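Local coordinates for protein cadherin-related family member 2 (Mus musculus, PDB 5CYX) that probably joins neighbouring microvilli through calcium-dependent heterophilic adhesion to CDHR5, and so controls microvillar packing at the apical epithelial membrane, at residues V261-R266 with Q297-A302; E225-S230 with A316-T321. All coordinates share one frame; numbering follows the deposited sequence.

Both interactions belong to one mixed sheet of the third cadherin repeat, with strand order 228-231, 315-324, 295-304, 257-264. Interaction 1 joins the outermost strand 257-264 to strand 295-304, and interaction 2 joins the opposite outermost strand 228-231 to strand 315-324. The two inner strands are neighbours, and a probable hydrogen bond from Val320 N to Ile298 O (2.6 Å) links the two contacts, whose centres lie about 9 Å apart. Both are surface contacts by their share of exposed or partly exposed residues. Their chemistry differs: interaction 1 is antiparallel, bulged and rich in hydroxyl and amide side-chain bonds, whereas interaction 2 is parallel, with two backbone bonds and an apolar fringe around Tyr227.

Interaction 1 (V261-R266 with Q297-A302); sequences VSNSTR and QIQVTA
Ser262 reaches Thr301 hydroxyl to hydroxyl, OG to OG1 at a short 2.5 Å, a hydrogen bond in which either could be the donor. The same OG lies 3.0 Å from Gln299 OE1, a possible second bond, since its single proton can serve either acceptor. Gln299 has CG anti to the backbone N (chi1 -165°) and runs extended beyond it, bringing OE1 near the Ser262 hydroxyl and within 3.5 Å of Asn263 CB. Beneath these side chains, Ser262 N donates to Gln299 O at 2.9 Å. Gln299 N in turn donates to Asn263 O at 2.7 Å, with an N-H...O angle of 162°. Further along, Thr265 pairs twice with Gln297: its N donates to Gln297 O, and its OG1, set between the backbone N and the carbonyl carbon (chi1 69°), accepts from Gln297 N at 3.2 Å.

The face of the sheet away from Asn263 and Gln299 carries Val261, Ser264, Ile298 and Val300. Ile298 bends its CD1 to within 3.3 Å of Ser264 CB, a tight carbon pair, while its CG1 stands 4.2 Å from Val261 CG1. Ile298 also touches Phe270 and Val300 touches Ile272, both on strand 270-272 of the facing sheet. An alanine at Ile298 would probably open a gap between Val261, Ser264 and Phe270, leaving the Ser264 CB without its close apolar neighbour.

The register slips by one where Ser262 and Asn263 both face Gln299, which defines a classic beta bulge, here in the edge strand 257-264, where it pairs antiparallel with strand 295-304 within the beta sandwich of a cadherin repeat.

Interaction 2 (E225-S230 with A316-T321); sequences EFYSAS and ASMWVT
The Tyr227 ring meets Met318 at its edge: the CE methyl lies near the ring plane beside CD2 and CE2, and the two side chains cross at about a right angle. The modelled closeness of that methyl to the ring is doubtful, though its place at the edge is clear. Met318 CG sits between its backbone N and carbonyl carbon (chi1 68°), and the chain then runs extended towards the tyrosine. The Tyr227 side chain also touches Leu242 and Val244 of strand 240-248, and its OH is hydrogen-bonded to Glu245 N. The neighbouring Phe226 ring has Glu225 CG over the centre of one face, 4.2 Å above the plane.

Strand 240-248 belongs to the second sheet, so Tyr227 spans the two sheets of the cadherin beta sandwich, while its backbone lies at the edge strand 228-231, parallel to strand 315-324. Two backbone bonds record that pairing. Ala229 N donates to Thr321 O at 3.1 Å. A weak bond runs from Thr321 N to Tyr227 O at 3.4 Å. Ser228 and Thr321 share a face, with CB to CB at 4.1 Å, and Ser228 OG bonds to Arg323 NH2. Val320 CG1, anti to the backbone N (chi1 174°), lies 3.7 Å from Tyr227 O.

Interaction 1 (V261-R266 with Q297-A302)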
# COMPACT_ATOMS: atom_id res chain seq x y z
N VAL A 261 20.27 -9.69 44.45
CA VAL A 261 21.50 -10.42 44.33
C VAL A 261 21.09 -11.77 43.78
O VAL A 261 20.37 -12.54 44.45
CB VAL A 261 22.21 -10.57 45.68
CG1 VAL A 261 23.46 -11.43 45.52
CG2 VAL A 261 22.57 -9.21 46.22
N SER A 262 21.52 -12.02 42.55
CA SER A 262 21.16 -13.23 41.81
C SER A 262 22.17 -14.36 42.01
O SER A 262 21.88 -15.51 41.70
CB SER A 262 21.02 -12.88 40.31
OG SER A 262 21.92 -11.85 39.92
N ASN A 263 23.37 -14.02 42.51
CA ASN A 263 24.45 -14.98 42.68
C ASN A 263 25.63 -14.39 43.43
O ASN A 263 25.87 -13.18 43.35
CB ASN A 263 24.95 -15.45 41.31
CG ASN A 263 25.20 -16.92 41.28
OD1 ASN A 263 25.85 -17.46 42.18
ND2 ASN A 263 24.66 -17.59 40.28
N SER A 264 26.40 -15.25 44.10
CA SER A 264 27.69 -14.84 44.65
C SER A 264 28.66 -15.98 45.03
O SER A 264 28.29 -17.15 45.12
CB SER A 264 27.48 -13.97 45.89
OG SER A 264 27.31 -14.74 47.05
N THR A 265 29.90 -15.58 45.28
CA THR A 265 30.82 -16.36 46.09
C THR A 265 30.50 -15.88 47.52
O THR A 265 30.47 -14.69 47.77
CB THR A 265 32.28 -16.07 45.70
OG1 THR A 265 32.64 -14.74 46.08
CG2 THR A 265 32.47 -16.23 44.18
N ARG A 266 30.21 -16.82 48.43
CA ARG A 266 29.63 -16.54 49.79
C ARG A 266 28.16 -16.10 49.78
O ARG A 266 27.83 -14.97 50.18
CB ARG A 266 30.48 -15.54 50.61
CG ARG A 266 31.98 -15.80 50.59
CD ARG A 266 32.35 -17.14 51.20
NE ARG A 266 33.63 -17.62 50.70
CZ ARG A 266 34.37 -18.56 51.29
NH1 ARG A 266 35.54 -18.90 50.74
NH2 ARG A 266 33.98 -19.15 52.42
N GLN A 297 32.86 -11.72 45.13
CA GLN A 297 32.21 -11.30 43.89
C GLN A 297 30.71 -11.58 43.99
O GLN A 297 30.29 -12.65 44.44
CB GLN A 297 32.83 -12.01 42.68
CG GLN A 297 34.26 -11.55 42.35
CD GLN A 297 34.64 -11.78 40.90
OE1 GLN A 297 35.75 -12.24 40.58
NE2 GLN A 297 33.72 -11.47 40.00
N ILE A 298 29.91 -10.61 43.54
CA ILE A 298 28.43 -10.60 43.73
C ILE A 298 27.74 -10.22 42.43
O ILE A 298 28.11 -9.20 41.84
CB ILE A 298 28.05 -9.64 44.89
CG1 ILE A 298 27.52 -10.44 46.06
CG2 ILE A 298 26.99 -8.60 44.55
CD1 ILE A 298 28.62 -11.02 46.90
N GLN A 299 26.79 -11.04 41.98
CA GLN A 299 25.97 -10.71 40.81
C GLN A 299 24.68 -9.97 41.23
O GLN A 299 23.87 -10.51 41.98
CB GLN A 299 25.59 -11.96 40.04
CG GLN A 299 25.07 -11.65 38.64
CD GLN A 299 24.58 -12.89 37.93
OE1 GLN A 299 23.83 -13.68 38.50
NE2 GLN A 299 25.02 -13.09 36.69
N VAL A 300 24.51 -8.75 40.71
CA VAL A 300 23.35 -7.93 40.89
C VAL A 300 22.52 -7.90 39.61
O VAL A 300 23.03 -7.66 38.49
CB VAL A 300 23.74 -6.50 41.33
CG1 VAL A 300 22.53 -5.58 41.34
CG2 VAL A 300 24.37 -6.54 42.71
N THR A 301 21.22 -8.14 39.79
CA THR A 301 20.25 -8.14 38.72
C THR A 301 19.31 -6.97 38.98
O THR A 301 18.85 -6.81 40.09
CB THR A 301 19.45 -9.46 38.72
OG1 THR A 301 20.35 -10.53 38.41
CG2 THR A 301 18.33 -9.45 37.70
N ALA A 302 19.11 -6.15 37.95
CA ALA A 302 18.20 -5.02 37.97
C ALA A 302 17.02 -5.40 37.11
O ALA A 302 17.20 -5.88 36.01
CB ALA A 302 18.88 -3.78 37.42

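Interaction 2 (E225-S230 with A316-T321)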
# COMPACT_ATOMS: atom_id res chain seq x y z
N GLU A 225 30.48 0.33 34.13
CA GLU A 225 30.94 -0.99 33.72
C GLU A 225 31.63 -1.71 34.88
O GLU A 225 31.66 -2.96 34.94
CB GLU A 225 31.89 -0.85 32.55
CG GLU A 225 32.39 -2.18 32.02
CD GLU A 225 33.36 -2.02 30.87
OE1 GLU A 225 34.32 -2.81 30.79
OE2 GLU A 225 33.16 -1.11 30.04
N PHE A 226 32.14 -0.92 35.83
CA PHE A 226 32.73 -1.45 37.04
C PHE A 226 32.17 -0.80 38.31
O PHE A 226 31.87 0.40 38.36
CB PHE A 226 34.23 -1.25 37.00
CG PHE A 226 34.89 -1.96 35.86
CD1 PHE A 226 34.84 -3.35 35.76
CD2 PHE A 226 35.58 -1.24 34.88
CE1 PHE A 226 35.47 -4.01 34.71
CE2 PHE A 226 36.21 -1.90 33.82
CZ PHE A 226 36.15 -3.28 33.74
N TYR A 227 32.00 -1.65 39.32
CA TYR A 227 31.74 -1.21 40.68
C TYR A 227 32.57 -2.13 41.59
O TYR A 227 32.54 -3.37 41.46
CB TYR A 227 30.26 -1.38 41.05
CG TYR A 227 29.25 -0.31 40.57
CD1 TYR A 227 29.07 0.91 41.24
CD2 TYR A 227 28.39 -0.60 39.54
CE1 TYR A 227 28.10 1.83 40.81
CE2 TYR A 227 27.42 0.30 39.09
CZ TYR A 227 27.26 1.52 39.72
OH TYR A 227 26.28 2.41 39.27
N SER A 228 33.33 -1.53 42.49
CA SER A 228 33.81 -2.26 43.67
C SER A 228 33.79 -1.39 44.91
O SER A 228 33.54 -0.18 44.85
CB SER A 228 35.18 -2.90 43.43
OG SER A 228 36.08 -1.99 42.86
N ALA A 229 33.96 -2.01 46.06
CA ALA A 229 33.94 -1.28 47.32
C ALA A 229 34.63 -2.11 48.36
O ALA A 229 35.04 -3.26 48.08
CB ALA A 229 32.50 -0.96 47.74
N SER A 230 34.77 -1.52 49.55
CA SER A 230 35.39 -2.23 50.67
C SER A 230 34.54 -2.18 51.92
O SER A 230 33.85 -1.20 52.16
CB SER A 230 36.80 -1.69 50.97
OG SER A 230 37.28 -2.21 52.19
N ALA A 316 18.69 -6.66 33.60
CA ALA A 316 20.11 -6.68 33.26
C ALA A 316 20.86 -7.10 34.50
O ALA A 316 20.35 -6.97 35.62
CB ALA A 316 20.59 -5.31 32.80
N SER A 317 22.07 -7.62 34.29
CA SER A 317 22.85 -8.14 35.40
C SER A 317 24.32 -7.79 35.30
O SER A 317 24.83 -7.51 34.22
CB SER A 317 22.69 -9.65 35.49
OG SER A 317 23.18 -10.27 34.33
N MET A 318 24.99 -7.77 36.45
CA MET A 318 26.43 -7.66 36.47
C MET A 318 26.98 -8.03 37.81
O MET A 318 26.23 -8.09 38.80
CB MET A 318 26.91 -6.26 36.12
CG MET A 318 26.56 -5.21 37.18
SD MET A 318 27.03 -3.66 36.40
CE MET A 318 27.42 -2.71 37.82
N TRP A 319 28.30 -8.22 37.80
CA TRP A 319 29.10 -8.63 38.94
C TRP A 319 29.77 -7.44 39.59
O TRP A 319 30.21 -6.51 38.90
CB TRP A 319 30.20 -9.62 38.47
CG TRP A 319 29.62 -10.92 38.10
CD1 TRP A 319 29.16 -11.27 36.88
CD2 TRP A 319 29.37 -12.02 38.97
NE1 TRP A 319 28.64 -12.55 36.92
CE2 TRP A 319 28.77 -13.04 38.19
CE3 TRP A 319 29.60 -12.26 40.34
CZ2 TRP A 319 28.40 -14.27 38.71
CZ3 TRP A 319 29.22 -13.50 40.87
CH2 TRP A 319 28.63 -14.49 40.05
N VAL A 320 29.89 -7.52 40.91
CA VAL A 320 30.46 -6.47 41.75
C VAL A 320 31.49 -7.13 42.65
O VAL A 320 31.22 -8.19 43.24
CB VAL A 320 29.37 -5.85 42.69
CG1 VAL A 320 30.00 -4.87 43.68
CG2 VAL A 320 28.26 -5.19 41.89
N THR A 321 32.65 -6.48 42.80
CA THR A 321 33.69 -6.96 43.71
C THR A 321 33.75 -6.17 45.00
O THR A 321 33.72 -4.93 45.00
CB THR A 321 35.05 -6.94 43.01
OG1 THR A 321 34.98 -7.79 41.88
CG2 THR A 321 36.13 -7.47 43.93